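Local coordinates for protein DR2417 (Deinococcus radiodurans, PDB 4XWW) that degrades RNA as the exonuclease RNase J, a metallo-beta-lactamase-family ribonuclease whose exonuclease activity is enhanced by dimerization, at the interface of chains A and B. Sequence-based numbering; all coordinates share one arbitrary frame. Chains: chain A/B, DR2417.

The interface of chains A and B. Residues chain A 498-501, 549; chain B 456, 462-463, 467, 471.
A:Arg549 and B:Asp462 meet tip to tip in the homodimer of RNase J, a metallo-beta-lactamase-superfamily RNase, where A:Arg549 and the loop A:Gly498-A:Arg501 of one subunit pack against residues between 456 and 471 of the other, including the start of helix 465-477; the two-fold axis repeats the patch with the chains exchanged. The terminal nitrogen A:Arg549 NH1 forms a salt bridge and a bent hydrogen bond of 2.7 Å with the carboxylate oxygen B:Asp462 OD2, which it meets from above the carboxylate plane, the two flat groups being turned 73° apart. Its CD passes over the carboxylate of B:Asp456, 3.6 Å from CG, and guanidinium and carboxylate lie stacked with their planes 15° apart; A:Arg549 NE stays 3.7 Å from B:Asp456 OD2, a looser ionic contact. A:Arg549 NH2 lies over a face of the A:Phe499 ring near its rim, and methyl CG2 of B:Val463 is on the opposite guanidinium face, which should hold its tilt. B:Asp462 binds with its backbone too: its carbonyl O accepts from A:Arg501 N at 2.9 Å, while the start of the A:Arg501 side chain lies alongside the same oxygen. B:Val467 points its two methyls at the A:Gly498-A:Arg501 loop, CG1 against A:Gly498 and CG2 near A:Arg501 N. One turn on, the extended B:Arg471 sends NE to the carbonyl A:Gly498 O in a nearly straight bond of 2.8 Å, 173° at the hydrogen. Its NH1 and NH2 both donate to B:Asp456 OD2 within the same subunit, NH2 nearly along the C-O axis and NH1 on the syn side, which should hold the guanidinium with NE facing the loop. B:Asp456 also belongs to a manganese site, and its carboxylate, lying near both arginines, probably offsets their charge.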
loop_
_atom_site.group_PDB
_atom_site.type_symbol
_atom_site.label_atom_id
_atom_site.label_comp_id
_atom_site.label_asym_id
_atom_site.label_seq_id
_atom_site.Cartn_x
_atom_site.Cartn_y
_atom_site.Cartn_z
ATOM N N GLY A 498 -23.799 -5.920 -2.503
ATOM C CA GLY A 498 -22.773 -4.902 -2.338
ATOM C C GLY A 498 -22.995 -3.650 -3.169
ATOM O O GLY A 498 -22.044 -2.952 -3.512
ATOM N N PHE A 499 -24.249 -3.352 -3.500
ATOM C CA PHE A 499 -24.544 -2.162 -4.293
ATOM C C PHE A 499 -24.892 -0.973 -3.403
ATOM O O PHE A 499 -24.220 0.059 -3.434
ATOM C CB PHE A 499 -25.694 -2.425 -5.269
ATOM C CG PHE A 499 -26.151 -1.196 -5.998
ATOM C CD1 PHE A 499 -25.260 -0.452 -6.756
ATOM C CD2 PHE A 499 -27.470 -0.777 -5.918
ATOM C CE1 PHE A 499 -25.676 0.685 -7.422
ATOM C CE2 PHE A 499 -27.894 0.350 -6.583
ATOM C CZ PHE A 499 -26.999 1.086 -7.337
ATOM N N ALA A 500 -25.949 -1.136 -2.615
ATOM C CA ALA A 500 -26.440 -0.102 -1.713
ATOM C C ALA A 500 -27.270 -0.765 -0.631
ATOM O O ALA A 500 -27.673 -1.921 -0.777
ATOM C CB ALA A 500 -27.262 0.923 -2.468
ATOM N N ARG A 501 -27.520 -0.060 0.463
ATOM C CA ARG A 501 -28.364 -0.634 1.497
ATOM C C ARG A 501 -29.790 -0.585 0.952
ATOM O O ARG A 501 -30.065 0.171 0.015
ATOM C CB ARG A 501 -28.214 0.116 2.821
ATOM C CG ARG A 501 -28.926 1.443 2.867
ATOM C CD ARG A 501 -28.534 2.231 4.100
ATOM N NE ARG A 501 -28.649 3.659 3.840
ATOM C CZ ARG A 501 -28.981 4.563 4.751
ATOM N NH1 ARG A 501 -29.057 5.843 4.412
ATOM N NH2 ARG A 501 -29.235 4.187 5.996
ATOM N N ARG A 549 -23.261 5.903 -10.336
ATOM C CA ARG A 549 -22.484 4.671 -10.255
ATOM C C ARG A 549 -22.718 3.779 -11.462
ATOM O O ARG A 549 -23.738 3.885 -12.145
ATOM C CB ARG A 549 -22.824 3.905 -8.976
ATOM C CG ARG A 549 -23.272 4.795 -7.834
ATOM C CD ARG A 549 -22.587 4.444 -6.528
ATOM N NE ARG A 549 -23.046 3.180 -5.966
ATOM C CZ ARG A 549 -23.998 3.069 -5.045
ATOM N NH1 ARG A 549 -24.606 4.150 -4.577
ATOM N NH2 ARG A 549 -24.347 1.876 -4.589
ATOM N N ASP B 456 -20.563 7.703 -2.330
ATOM C CA ASP B 456 -20.283 6.826 -3.454
ATOM C C ASP B 456 -21.120 7.297 -4.636
ATOM O O ASP B 456 -22.325 7.096 -4.661
ATOM C CB ASP B 456 -20.603 5.371 -3.094
ATOM C CG ASP B 456 -19.942 4.381 -4.030
ATOM O OD1 ASP B 456 -19.357 4.826 -5.039
ATOM O OD2 ASP B 456 -20.024 3.167 -3.756
ATOM N N ASP B 462 -25.768 5.795 1.484
ATOM C CA ASP B 462 -26.459 4.616 0.973
ATOM C C ASP B 462 -25.539 3.400 1.061
ATOM O O ASP B 462 -26.003 2.264 1.136
ATOM C CB ASP B 462 -26.938 4.824 -0.464
ATOM C CG ASP B 462 -25.866 5.388 -1.360
ATOM O OD1 ASP B 462 -24.888 5.965 -0.837
ATOM O OD2 ASP B 462 -26.005 5.269 -2.596
ATOM N N VAL B 463 -24.234 3.655 1.052
ATOM C CA VAL B 463 -23.240 2.597 1.237
ATOM C C VAL B 463 -22.741 2.640 2.670
ATOM O O VAL B 463 -22.252 3.668 3.131
ATOM C CB VAL B 463 -22.048 2.748 0.273
ATOM C CG1 VAL B 463 -20.984 1.673 0.547
ATOM C CG2 VAL B 463 -22.522 2.672 -1.173
ATOM N N VAL B 467 -22.614 -3.126 3.436
ATOM C CA VAL B 467 -22.445 -3.172 1.988
ATOM C C VAL B 467 -20.982 -3.424 1.582
ATOM O O VAL B 467 -20.702 -4.191 0.655
ATOM C CB VAL B 467 -22.906 -1.868 1.332
ATOM C CG1 VAL B 467 -22.646 -1.912 -0.160
ATOM C CG2 VAL B 467 -24.393 -1.606 1.609
ATOM N N ARG B 471 -18.945 -6.252 -0.766
ATOM C CA ARG B 471 -17.993 -5.970 -1.833
ATOM C C ARG B 471 -16.685 -6.730 -1.622
ATOM O O ARG B 471 -16.057 -7.174 -2.584
ATOM C CB ARG B 471 -17.710 -4.475 -1.926
ATOM C CG ARG B 471 -18.926 -3.661 -2.323
ATOM C CD ARG B 471 -18.572 -2.202 -2.471
ATOM N NE ARG B 471 -19.739 -1.432 -2.897
ATOM C CZ ARG B 471 -19.741 -0.115 -3.078
ATOM N NH1 ARG B 471 -18.638 0.586 -2.859
ATOM N NH2 ARG B 471 -20.854 0.501 -3.472
#